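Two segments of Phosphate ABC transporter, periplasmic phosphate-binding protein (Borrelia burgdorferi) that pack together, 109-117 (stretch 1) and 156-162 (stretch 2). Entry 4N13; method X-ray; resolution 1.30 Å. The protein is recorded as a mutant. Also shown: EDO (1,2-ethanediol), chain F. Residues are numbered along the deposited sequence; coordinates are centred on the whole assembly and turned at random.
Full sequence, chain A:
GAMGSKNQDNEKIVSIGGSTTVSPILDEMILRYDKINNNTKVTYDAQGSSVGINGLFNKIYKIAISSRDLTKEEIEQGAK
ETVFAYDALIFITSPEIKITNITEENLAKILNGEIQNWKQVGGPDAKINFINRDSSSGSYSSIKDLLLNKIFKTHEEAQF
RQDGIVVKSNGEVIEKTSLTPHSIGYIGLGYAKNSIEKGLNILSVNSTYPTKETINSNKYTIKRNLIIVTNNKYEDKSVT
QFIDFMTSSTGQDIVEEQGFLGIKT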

ATOM      1  N   LYS A 109      16.391  -9.349   0.435  1.00  8.19           N
ATOM      2  CA  LYS A 109      17.843  -9.394   0.392  1.00  8.75           C
ATOM      3  C   LYS A 109      18.399  -8.639  -0.818  1.00  7.78           C
ATOM      4  O   LYS A 109      19.519  -8.134  -0.764  1.00  9.68           O
ATOM      5  CB  LYS A 109      18.308 -10.852   0.395  1.00  9.85           C
ATOM      6  CG  LYS A 109      18.151 -11.534   1.745  1.00 11.02           C
ATOM      7  CD  LYS A 109      18.477 -13.022   1.649  1.00 14.10           C
ATOM      8  CE  LYS A 109      18.390 -13.699   2.993  1.00 15.95           C
ATOM      9  NZ  LYS A 109      18.768 -15.128   2.895  1.00 18.26           N
ATOM     10  N   ILE A 110      17.649  -8.538  -1.921  1.00  8.24           N
ATOM     11  CA  ILE A 110      18.071  -7.639  -3.017  1.00  8.12           C
ATOM     12  C   ILE A 110      17.959  -6.193  -2.518  1.00  8.24           C
ATOM     13  O   ILE A 110      18.866  -5.370  -2.690  1.00  9.50           O
ATOM     14  CB  ILE A 110      17.233  -7.855  -4.303  1.00  8.44           C
ATOM     15  CG1 ILE A 110      17.536  -9.230  -4.895  1.00 10.32           C
ATOM     16  CG2 ILE A 110      17.475  -6.732  -5.293  1.00  9.09           C
ATOM     17  CD1 ILE A 110      16.672  -9.624  -6.063  1.00 11.91           C
ATOM     18  N   LEU A 111      16.852  -5.894  -1.860  1.00  8.07           N
ATOM     19  CA  LEU A 111      16.593  -4.540  -1.410  1.00  8.48           C
ATOM     20  C   LEU A 111      17.592  -4.036  -0.389  1.00  7.82           C
ATOM     21  O   LEU A 111      17.879  -2.840  -0.378  1.00  9.19           O
ATOM     22  CB  LEU A 111      15.164  -4.419  -0.860  1.00 10.57           C
ATOM     23  CG  LEU A 111      14.064  -4.652  -1.876  1.00 14.37           C
ATOM     24  CD1 LEU A 111      12.708  -4.725  -1.210  1.00 16.81           C
ATOM     25  CD2 LEU A 111      14.079  -3.551  -2.873  1.00 15.42           C
ATOM     26  N   ASN A 112      18.075  -4.923   0.483  1.00  8.29           N
ATOM     27  CA  ASN A 112      19.010  -4.513   1.515  1.00  9.77           C
ATOM     28  C   ASN A 112      20.465  -4.753   1.139  1.00 10.26           C
ATOM     29  O   ASN A 112      21.353  -4.458   1.928  1.00 11.95           O
ATOM     30  CB  ASN A 112      18.672  -5.147   2.873  1.00 10.37           C
ATOM     31  CG  ASN A 112      19.406  -6.432   3.140  1.00 11.39           C
ATOM     32  OD1 ASN A 112      19.710  -7.210   2.230  1.00 11.07           O
ATOM     33  ND2 ASN A 112      19.689  -6.677   4.416  1.00 12.39           N
ATOM     34  N   GLY A 113      20.714  -5.233  -0.075  1.00 10.34           N
ATOM     35  CA  GLY A 113      22.079  -5.361  -0.546  1.00 10.58           C
ATOM     36  C   GLY A 113      22.788  -6.664  -0.234  1.00 10.31           C
ATOM     37  O   GLY A 113      23.956  -6.800  -0.597  1.00 12.35           O
ATOM     38  N   GLU A 114      22.129  -7.593   0.452  1.00 10.48           N
ATOM     39  CA  GLU A 114      22.739  -8.904   0.689  1.00 12.13           C
ATOM     40  C   GLU A 114      22.849  -9.733  -0.582  1.00 11.58           C
ATOM     41  O   GLU A 114      23.703 -10.616  -0.678  1.00 14.93           O
ATOM     42  CB  GLU A 114      21.962  -9.680   1.751  1.00 12.79           C
ATOM     43  CG  GLU A 114      22.179  -9.134   3.139  1.00 13.67           C
ATOM     44  CD  GLU A 114      21.394  -9.884   4.206  1.00 16.29           C
ATOM     45  OE1 GLU A 114      21.015 -11.054   3.977  1.00 18.47           O
ATOM     46  OE2 GLU A 114      21.178  -9.294   5.283  1.00 17.29           O
ATOM     47  N   ILE A 115      21.987  -9.459  -1.551  1.00 10.18           N
ATOM     48  CA  ILE A 115      22.070 -10.090  -2.873  1.00  9.58           C
ATOM     49  C   ILE A 115      22.314  -8.994  -3.896  1.00  9.73           C
ATOM     50  O   ILE A 115      21.509  -8.088  -4.006  1.00 10.38           O
ATOM     51  CB  ILE A 115      20.773 -10.872  -3.227  1.00  9.93           C
ATOM     52  CG1 ILE A 115      20.635 -12.087  -2.324  1.00 12.43           C
ATOM     53  CG2 ILE A 115      20.775 -11.279  -4.686  1.00 10.31           C
ATOM     54  CD1 ILE A 115      19.322 -12.834  -2.515  1.00 14.25           C
ATOM     55  N   GLN A 116      23.427  -9.066  -4.618  1.00  9.79           N
ATOM     56  CA  GLN A 116      23.786  -8.021  -5.588  1.00 10.78           C
ATOM     57  C   GLN A 116      24.122  -8.521  -6.979  1.00 10.28           C
ATOM     58  O   GLN A 116      24.505  -7.732  -7.846  1.00 10.85           O
ATOM     59  CB  GLN A 116      24.928  -7.148  -5.066  1.00 12.99           C
ATOM     60  CG  GLN A 116      24.508  -6.351  -3.872  1.00 13.93           C
ATOM     61  CD  GLN A 116      25.488  -5.286  -3.485  1.00 15.97           C
ATOM     62  OE1 GLN A 116      26.279  -4.800  -4.316  1.00 18.74           O
ATOM     63  NE2 GLN A 116      25.438  -4.889  -2.216  1.00 17.93           N
ATOM     64  N   ASN A 117      23.980  -9.816  -7.209  1.00 10.36           N
ATOM     65  CA  ASN A 117      24.177 -10.359  -8.540  1.00 10.44           C
ATOM     66  C   ASN A 117      23.074 -11.371  -8.772  1.00 10.31           C
ATOM     67  O   ASN A 117      22.772 -12.174  -7.895  1.00 11.22           O
ATOM     68  CB  ASN A 117      25.582 -10.978  -8.652  1.00 11.60           C
ATOM     69  CG  ASN A 117      25.931 -11.430 -10.063  1.00 13.31           C
ATOM     70  OD1 ASN A 117      25.209 -12.205 -10.685  1.00 13.82           O
ATOM     71  ND2 ASN A 117      27.053 -10.943 -10.572  1.00 15.54           N
ATOM     72  N   GLU A 156      19.921  -2.112  11.408  1.00 18.13           N
ATOM     73  CA  GLU A 156      21.014  -2.054  10.444  1.00 19.02           C
ATOM     74  C   GLU A 156      20.762  -2.947   9.232  1.00 16.28           C
ATOM     75  O   GLU A 156      21.036  -2.551   8.100  1.00 16.93           O
ATOM     76  CB  GLU A 156      22.341  -2.429  11.112  1.00 21.63           C
ATOM     77  CG  GLU A 156      23.545  -2.279  10.199  1.00 26.00           C
ATOM     78  CD  GLU A 156      23.829  -3.520   9.377  1.00 31.34           C
ATOM     79  OE1 GLU A 156      23.355  -4.618   9.751  1.00 32.83           O
ATOM     80  OE2 GLU A 156      24.541  -3.390   8.354  1.00 33.42           O
ATOM     81  N   GLU A 157      20.227  -4.146   9.450  1.00 15.50           N
ATOM     82  CA  GLU A 157      19.911  -5.045   8.339  1.00 14.20           C
ATOM     83  C   GLU A 157      18.718  -4.544   7.537  1.00 13.33           C
ATOM     84  O   GLU A 157      18.658  -4.735   6.321  1.00 14.24           O
ATOM     85  CB  GLU A 157      19.614  -6.451   8.858  1.00 15.50           C
ATOM     86  CG  GLU A 157      20.781  -7.118   9.575  1.00 20.06           C
ATOM     87  CD  GLU A 157      20.377  -8.222  10.563  1.00 23.59           C
ATOM     88  OE1 GLU A 157      19.169  -8.433  10.850  1.00 24.28           O
ATOM     89  OE2 GLU A 157      21.309  -8.877  11.076  1.00 26.47           O
ATOM     90  N   ALA A 158      17.789  -3.875   8.206  1.00 12.80           N
ATOM     91  CA  ALA A 158      16.543  -3.435   7.567  1.00 13.72           C
ATOM     92  C   ALA A 158      16.715  -2.039   6.971  1.00 16.27           C
ATOM     93  O   ALA A 158      15.899  -1.133   7.220  1.00 20.68           O
ATOM     94  CB  ALA A 158      15.400  -3.425   8.579  1.00 14.90           C
ATOM     95  N   GLN A 159      17.809  -1.848   6.250  1.00 15.82           N
ATOM     96  CA  GLN A 159      18.065  -0.620   5.537  1.00 14.92           C
ATOM     97  C   GLN A 159      18.272  -0.944   4.068  1.00 12.26           C
ATOM     98  O   GLN A 159      18.779  -2.009   3.721  1.00 12.12           O
ATOM     99  CB  GLN A 159      19.302   0.069   6.105  1.00 18.28           C
ATOM    100  CG  GLN A 159      19.157   0.463   7.566  1.00 22.56           C
ATOM    101  CD  GLN A 159      17.894   1.276   7.849  1.00 26.49           C
ATOM    102  OE1 GLN A 159      17.548   2.197   7.099  1.00 28.69           O
ATOM    103  NE2 GLN A 159      17.198   0.936   8.936  1.00 26.53           N
ATOM    104  N   PHE A 160      17.864  -0.031   3.199  1.00 11.90           N
ATOM    105  CA  PHE A 160      18.046  -0.230   1.773  1.00 11.45           C
ATOM    106  C   PHE A 160      19.535  -0.205   1.403  1.00 11.48           C
ATOM    107  O   PHE A 160      20.333   0.541   1.984  1.00 13.07           O
ATOM    108  CB  PHE A 160      17.337   0.873   0.986  1.00 10.64           C
ATOM    109  CG  PHE A 160      15.838   0.714   0.866  1.00  9.35           C
ATOM    110  CD1 PHE A 160      15.283  -0.225   0.035  1.00  9.14           C
ATOM    111  CD2 PHE A 160      14.997   1.559   1.563  1.00 10.33           C
ATOM    112  CE1 PHE A 160      13.909  -0.322  -0.097  1.00  9.89           C
ATOM    113  CE2 PHE A 160      13.637   1.464   1.425  1.00  9.14           C
ATOM    114  CZ  PHE A 160      13.095   0.523   0.582  1.00 10.21           C
ATOM    115  N   ARG A 161      19.885  -1.033   0.419  1.00 11.75           N
ATOM    116  CA  ARG A 161      21.172  -0.977  -0.268  1.00 12.49           C
ATOM    117  C   ARG A 161      21.469   0.481  -0.557  1.00 14.73           C
ATOM    118  O   ARG A 161      20.648   1.182  -1.128  1.00 15.23           O
ATOM    119  CB  ARG A 161      21.084  -1.799  -1.563  1.00 13.41           C
ATOM    120  CG  ARG A 161      22.336  -1.826  -2.374  1.00 13.56           C
ATOM    121  CD  ARG A 161      22.177  -2.711  -3.588  1.00 13.27           C
ATOM    122  NE  ARG A 161      23.295  -2.471  -4.496  1.00 15.91           N
ATOM    123  CZ  ARG A 161      23.424  -3.000  -5.711  1.00 15.39           C
ATOM    124  NH1 ARG A 161      22.502  -3.833  -6.175  1.00 13.40           N
ATOM    125  NH2 ARG A 161      24.468  -2.672  -6.470  1.00 18.78           N
ATOM    126  N   GLN A 162      22.639   0.947  -0.139  1.00 16.88           N
ATOM    127  CA  GLN A 162      22.914   2.381  -0.130  1.00 18.69           C
ATOM    128  C   GLN A 162      23.276   2.949  -1.497  1.00 19.10           C
ATOM    129  O   GLN A 162      23.116   4.147  -1.720  1.00 20.51           O
ATOM    130  CB  GLN A 162      23.989   2.711   0.912  1.00 22.38           C
ATOM    131  CG  GLN A 162      23.496   2.567   2.348  1.00 27.25           C
ATOM    132  CD  GLN A 162      22.305   3.475   2.660  1.00 30.37           C
ATOM    133  OE1 GLN A 162      22.441   4.704   2.738  1.00 32.38           O
ATOM    134  NE2 GLN A 162      21.135   2.872   2.849  1.00 30.92           N
TER
HETATM  135  C1  EDO F 305      19.127   4.578  -0.448  1.00 22.01           C
HETATM  136  O1  EDO F 305      17.759   4.426  -0.047  1.00 21.58           O
HETATM  137  C2  EDO F 305      19.332   4.246  -1.925  1.00 20.34           C
HETATM  138  O2  EDO F 305      18.904   2.914  -2.224  1.00 16.76           O
HETATM  139  O   HOH W   1      20.878  -5.563  -4.633  1.00 12.54           O

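The contact joins the C-terminal end of a helix to an irregular segment, and its logic is that several polar groups at the helix end find partners. Leu111 O, near the end of the helix, accepts from Arg161 N at 2.8 Å, almost in line with the N-H bond; the CA of Phe160 approaches the same oxygen, Leu111 O, at 3.4 Å, a CA-H...O contact beside the main bond. Two helix carbonyls are used within stretch 1, in a Schellman motif: Gly113 N donates to Ile110 O (3.2 Å) and Ile115 N to Lys109 O (2.9 Å). Gly113 has positive phi, where a CB would jam against the preceding carbonyl and sit tightly against Arg161 CB; glycine answers both demands.

Asn112 is the polar hub. Asn112 ND2 donates to Glu157 O across the contact at 2.9 Å and to Glu114 OE2 at 3.1 Å, using both amide hydrogens, while Asn112 OD1 accepts from Glu114 N at 3.0 Å. Its chi1 is 93°, between wells. The side chain thus ties stretch 2 to the turn that follows the helix.

Arg161 gives up the most surface, 104 Å², in a nearly all-trans reach along stretch 1. Water 1 accepts from Arg161 NH1 (2.8 Å) and donates to Ile110 O (2.8 Å) and Ile115 O (2.7 Å), so one solvent molecule links the guanidinium to one helix carbonyl and one from the loop beyond it. Gln116 OE1 lies over a guanidinium face, 3.5 Å from Arg161 NH2, without a hydrogen bond there; it is satisfied elsewhere in the structure, while Gln116 NE2 donates to Gly113 O at 2.9 Å. On the backbone, Arg161 O accepts from O2 of the ethanediol at 2.7 Å. Apolar packing is modest: Leu111 CD2 meets Phe160 CE1 at 4.3 Å.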